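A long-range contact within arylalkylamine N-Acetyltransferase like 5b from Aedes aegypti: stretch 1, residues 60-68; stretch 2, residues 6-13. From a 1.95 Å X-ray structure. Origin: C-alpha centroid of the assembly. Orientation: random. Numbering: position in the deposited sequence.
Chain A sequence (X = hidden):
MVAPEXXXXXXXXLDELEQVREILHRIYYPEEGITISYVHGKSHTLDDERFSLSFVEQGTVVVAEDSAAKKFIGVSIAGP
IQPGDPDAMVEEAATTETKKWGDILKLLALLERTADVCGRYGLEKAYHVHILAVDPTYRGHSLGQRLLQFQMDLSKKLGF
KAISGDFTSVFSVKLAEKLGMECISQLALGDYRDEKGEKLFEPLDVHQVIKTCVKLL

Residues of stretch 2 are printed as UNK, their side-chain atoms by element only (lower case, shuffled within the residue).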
ATOM      1  N   THR A  60      -7.552   3.169  10.167  1.00 23.42           N
ATOM      2  CA  THR A  60      -7.366   3.509   8.750  1.00 22.82           C
ATOM      3  C   THR A  60      -7.220   2.257   7.858  1.00 22.28           C
ATOM      4  O   THR A  60      -6.639   2.300   6.762  1.00 20.76           O
ATOM      5  CB  THR A  60      -6.198   4.490   8.566  1.00 23.59           C
ATOM      6  OG1 THR A  60      -5.005   3.914   9.106  1.00 23.89           O
ATOM      7  CG2 THR A  60      -6.487   5.786   9.308  1.00 24.89           C
ATOM      8  N   VAL A  61      -7.747   1.143   8.360  1.00 20.02           N
ATOM      9  CA  VAL A  61      -7.859  -0.085   7.585  1.00 19.22           C
ATOM     10  C   VAL A  61      -9.313  -0.259   7.186  1.00 18.84           C
ATOM     11  O   VAL A  61     -10.196  -0.344   8.040  1.00 19.29           O
ATOM     12  CB  VAL A  61      -7.343  -1.308   8.373  1.00 20.89           C
ATOM     13  CG1 VAL A  61      -7.670  -2.596   7.648  1.00 19.35           C
ATOM     14  CG2 VAL A  61      -5.836  -1.191   8.584  1.00 21.31           C
ATOM     15  N   VAL A  62      -9.562  -0.263   5.882  1.00 20.91           N
ATOM     16  CA  VAL A  62     -10.919  -0.389   5.376  1.00 20.55           C
ATOM     17  C   VAL A  62     -11.095  -1.777   4.774  1.00 25.33           C
ATOM     18  O   VAL A  62     -10.230  -2.261   4.049  1.00 21.27           O
ATOM     19  CB  VAL A  62     -11.248   0.647   4.287  1.00 21.23           C
ATOM     20  CG1 VAL A  62     -12.678   0.436   3.777  1.00 18.17           C
ATOM     21  CG2 VAL A  62     -11.070   2.066   4.803  1.00 24.47           C
ATOM     22  N   VAL A  63     -12.224  -2.409   5.070  1.00 21.50           N
ATOM     23  CA  VAL A  63     -12.487  -3.727   4.556  1.00 25.25           C
ATOM     24  C   VAL A  63     -13.776  -3.695   3.764  1.00 23.33           C
ATOM     25  O   VAL A  63     -14.684  -2.874   4.026  1.00 22.65           O
ATOM     26  CB  VAL A  63     -12.571  -4.777   5.668  1.00 24.03           C
ATOM     27  CG1 VAL A  63     -11.188  -5.028   6.286  1.00 25.01           C
ATOM     28  CG2 VAL A  63     -13.570  -4.337   6.725  1.00 24.26           C
ATOM     29  N   ALA A  64     -13.805  -4.563   2.765  1.00 24.59           N
ATOM     30  CA  ALA A  64     -15.017  -4.860   2.011  1.00 25.64           C
ATOM     31  C   ALA A  64     -15.407  -6.265   2.451  1.00 24.69           C
ATOM     32  O   ALA A  64     -14.600  -7.217   2.368  1.00 27.93           O
ATOM     33  CB  ALA A  64     -14.744  -4.819   0.518  1.00 24.35           C
ATOM     34  N   GLU A  65     -16.644  -6.375   2.929  1.00 26.21           N
ATOM     35  CA  GLU A  65     -17.146  -7.563   3.602  1.00 30.42           C
ATOM     36  C   GLU A  65     -18.383  -8.098   2.880  1.00 33.92           C
ATOM     37  O   GLU A  65     -19.258  -7.334   2.470  1.00 26.86           O
ATOM     38  CB  GLU A  65     -17.517  -7.175   5.038  1.00 32.19           C
ATOM     39  CG  GLU A  65     -18.091  -8.267   5.922  1.00 41.46           C
ATOM     40  CD  GLU A  65     -18.435  -7.747   7.322  1.00 42.89           C
ATOM     41  OE1 GLU A  65     -18.254  -8.497   8.308  1.00 44.68           O
ATOM     42  OE2 GLU A  65     -18.882  -6.582   7.438  1.00 38.14           O
ATOM     43  N   ASP A  66     -18.443  -9.413   2.720  1.00 32.37           N
ATOM     44  CA  ASP A  66     -19.632 -10.090   2.206  1.00 38.88           C
ATOM     45  C   ASP A  66     -20.456 -10.500   3.424  1.00 42.41           C
ATOM     46  O   ASP A  66     -20.282 -11.596   3.958  1.00 45.06           O
ATOM     47  CB  ASP A  66     -19.213 -11.319   1.389  1.00 39.96           C
ATOM     48  CG  ASP A  66     -20.401 -12.091   0.807  1.00 44.87           C
ATOM     49  OD1 ASP A  66     -21.508 -12.037   1.383  1.00 45.43           O
ATOM     50  OD2 ASP A  66     -20.213 -12.773  -0.220  1.00 44.44           O
ATOM     51  N   SER A  67     -21.333  -9.609   3.879  1.00 43.56           N
ATOM     52  CA  SER A  67     -22.066  -9.832   5.126  1.00 47.84           C
ATOM     53  C   SER A  67     -22.878 -11.127   5.107  1.00 51.46           C
ATOM     54  O   SER A  67     -23.050 -11.773   6.141  1.00 51.42           O
ATOM     55  CB  SER A  67     -22.971  -8.642   5.448  1.00 50.00           C
ATOM     56  OG  SER A  67     -23.979  -8.483   4.466  1.00 57.38           O
ATOM     57  N   ALA A  68     -23.371 -11.502   3.930  1.00 50.07           N
ATOM     58  CA  ALA A  68     -24.124 -12.743   3.771  1.00 52.37           C
ATOM     59  C   ALA A  68     -23.248 -13.979   4.002  1.00 54.98           C
ATOM     60  O   ALA A  68     -23.746 -15.039   4.377  1.00 56.96           O
ATOM     61  CB  ALA A  68     -24.771 -12.796   2.397  1.00 51.96           C
ATOM     62  N   UNK A   6     -25.434  -8.154  -0.361  1.00 55.19           N
ATOM     63  CA  UNK A   6     -24.653  -7.065  -0.926  1.00 44.68           C
ATOM     64  C   UNK A   6     -23.378  -6.844  -0.100  1.00 49.62           C
ATOM     65  O   UNK A   6     -23.181  -7.474   0.944  1.00 50.13           O
ATOM     66  o   UNK A   6     -24.923  -4.882  -1.948  1.00 55.90           O
ATOM     67  c   UNK A   6     -25.481  -5.784  -1.004  1.00 47.55           C
ATOM     68  N   UNK A   7     -22.510  -5.964  -0.581  1.00 40.00           N
ATOM     69  CA  UNK A   7     -21.162  -5.836  -0.030  1.00 38.05           C
ATOM     70  C   UNK A   7     -21.038  -4.590   0.851  1.00 34.78           C
ATOM     71  O   UNK A   7     -21.439  -3.502   0.440  1.00 36.61           O
ATOM     72  c   UNK A   7     -19.859  -8.343  -0.886  1.00 37.10           C
ATOM     73  c   UNK A   7     -20.107  -5.811  -1.156  1.00 41.02           C
ATOM     74  c   UNK A   7     -20.043  -7.177  -1.845  1.00 39.89           C
ATOM     75  c   UNK A   7     -18.732  -5.434  -0.614  1.00 34.03           C
ATOM     76  N   UNK A   8     -20.504  -4.757   2.062  1.00 25.72           N
ATOM     77  CA  UNK A   8     -20.380  -3.649   3.017  1.00 29.40           C
ATOM     78  C   UNK A   8     -18.951  -3.107   3.051  1.00 29.34           C
ATOM     79  O   UNK A   8     -18.010  -3.879   3.174  1.00 26.92           O
ATOM     80  c   UNK A   8     -20.714  -4.112   4.438  1.00 28.92           C
ATOM     81  c   UNK A   8     -20.485  -2.976   5.444  1.00 28.27           C
ATOM     82  c   UNK A   8     -22.143  -4.639   4.524  1.00 37.53           C
ATOM     83  N   UNK A   9     -18.780  -1.793   2.958  1.00 24.37           N
ATOM     84  CA  UNK A   9     -17.456  -1.212   3.186  1.00 26.65           C
ATOM     85  C   UNK A   9     -17.443  -0.553   4.553  1.00 26.77           C
ATOM     86  O   UNK A   9     -18.375   0.180   4.889  1.00 22.09           O
ATOM     87  c   UNK A   9     -17.127  -0.153   2.138  1.00 23.28           C
ATOM     88  c   UNK A   9     -17.415  -1.861   0.271  1.00 31.39           C
ATOM     89  c   UNK A   9     -15.280  -0.568   0.507  1.00 27.27           C
ATOM     90  c   UNK A   9     -16.771  -0.548   0.704  1.00 33.12           C
ATOM     91  N   UNK A  10     -16.391  -0.789   5.335  1.00 21.82           N
ATOM     92  CA  UNK A  10     -16.283  -0.122   6.629  1.00 21.87           C
ATOM     93  C   UNK A  10     -14.870  -0.198   7.177  1.00 21.10           C
ATOM     94  O   UNK A  10     -14.040  -0.928   6.661  1.00 22.41           O
ATOM     95  c   UNK A  10     -16.945  -2.245   7.845  1.00 23.33           C
ATOM     96  c   UNK A  10     -17.237  -0.755   7.632  1.00 22.06           C
ATOM     97  n   UNK A  10     -16.018  -4.045  10.471  1.00 23.84           N
ATOM     98  n   UNK A  10     -17.730  -4.306   8.931  1.00 25.72           N
ATOM     99  n   UNK A  10     -16.708  -6.147   9.827  1.00 29.65           N
ATOM    100  c   UNK A  10     -16.822  -4.829   9.747  1.00 27.94           C
ATOM    101  c   UNK A  10     -17.958  -2.869   8.753  1.00 21.94           C
ATOM    102  N   UNK A  11     -14.606   0.542   8.245  1.00 24.70           N
ATOM    103  CA  UNK A  11     -13.304   0.492   8.892  1.00 19.08           C
ATOM    104  C   UNK A  11     -13.211  -0.780   9.753  1.00 23.88           C
ATOM    105  O   UNK A  11     -14.188  -1.173  10.404  1.00 27.29           O
ATOM    106  c   UNK A  11     -12.792   2.982   8.753  1.00 20.59           C
ATOM    107  c   UNK A  11     -13.062   1.798   9.710  1.00 22.65           C
ATOM    108  c   UNK A  11     -11.914   1.635  10.691  1.00 26.40           C
ATOM    109  N   UNK A  12     -12.059  -1.446   9.720  1.00 22.06           N
ATOM    110  CA  UNK A  12     -11.858  -2.651  10.532  1.00 24.61           C
ATOM    111  C   UNK A  12     -11.683  -2.276  12.006  1.00 25.79           C
ATOM    112  O   UNK A  12     -11.021  -1.289  12.316  1.00 27.23           O
ATOM    113  c   UNK A  12     -10.652  -3.427  10.035  1.00 22.94           C
ATOM    114  N   UNK A  13     -12.276  -3.057  12.906  1.00 24.54           N
ATOM    115  CA  UNK A  13     -12.105  -2.851  14.341  1.00 26.39           C
ATOM    116  C   UNK A  13     -10.855  -3.582  14.827  1.00 26.65           C
ATOM    117  O   UNK A  13     -10.404  -4.554  14.202  1.00 27.95           O
ATOM    118  c   UNK A  13     -15.751  -3.246  15.706  1.00 24.40           C
ATOM    119  n   UNK A  13     -17.141  -5.023  14.045  1.00 27.68           N
ATOM    120  n   UNK A  13     -16.458  -6.825  15.291  1.00 29.70           N
ATOM    121  c   UNK A  13     -13.312  -3.386  15.117  1.00 27.31           C
ATOM    122  c   UNK A  13     -16.469  -5.516  15.075  1.00 28.88           C
ATOM    123  n   UNK A  13     -15.801  -4.697  15.883  1.00 24.59           N
ATOM    124  c   UNK A  13     -14.664  -2.830  14.702  1.00 26.60           C
TER
HETATM  125  O   HOH W   1      -8.883   0.074  11.175  1.00 19.31           O

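Position 6 carries one carbon and one oxygen beyond CA. The side chain points away from stretch 1 and makes no close approach to it; its build is that of a serine, Ser6.

Position 7 has four side-chain carbons, forked at the first, with one arm two carbons long. The end of the longer arm lies against Asp66 CB at 3.8 Å and the shorter branch 4.2 Å from Ala64 CB; the residue is Ile7.

At position 8 a single carbon bears two more, with no heteroatom. One of these methyls comes within 4.2 Å of Ser67 CB, and the three-carbon fork identifies Val8. Its backbone pairs with Glu65 in both directions: Val8 N donates to Glu65 O at 2.9 Å, and Glu65 N donates to Val8 O at 2.9 Å.

Position 9 again has four carbons, on the sheet face shared by Val62 and Ala64. One end carbon lies 4.0 Å from Ala64 CB, the other 4.3 Å from Val62 CG1; a fork at the second carbon makes this Leu9.

Position 10 has a long side chain: three carbons, a nitrogen, then a carbon carrying two further nitrogens. The nitrogen within the chain lies 3.0 Å from Glu65 OE2 and a terminal one 3.2 Å from Glu65 OE1, while Val63 CG2 lies over one face of the group. This is Arg10, whose NE and NH2 meet the Glu65 carboxylate edge-on in a two-pronged salt bridge.

Position 11 shows one carbon carrying two, and one of the pair lies 4.4 Å from Val62 CG2; it is Val11, directly across from Val62.

Position 12 has one side-chain carbon, which points toward stretch 1 and sits 3.9 Å from Val61 CG1 and 4.1 Å from Val63 CG1. It is Ala12.

Position 13 repeats the atom pattern of position 10 but touches nothing on stretch 1: Arg13.

Beyond the Val8–Glu65 pair, the antiparallel strands are joined by Arg10 N donating to Val63 O at 3.0 Å and Val63 N to Arg10 O at 2.8 Å, and Ala12 N to Val61 O at 2.7 Å continues the ladder. A water extends it, accepting from Val61 N at 3.2 Å and donating to Ala12 O at 2.8 Å. Alternation sends Ile7, Leu9 and Val11 to the face of Val62 and Ala64, where the packing is largely apolar, with Asp66 at one end, whereas Arg10 shares the other face with Val63 and Glu65, where the salt bridge ties adjacent strands together.

Stretch 2, residues 6-13: SIVLRVAR
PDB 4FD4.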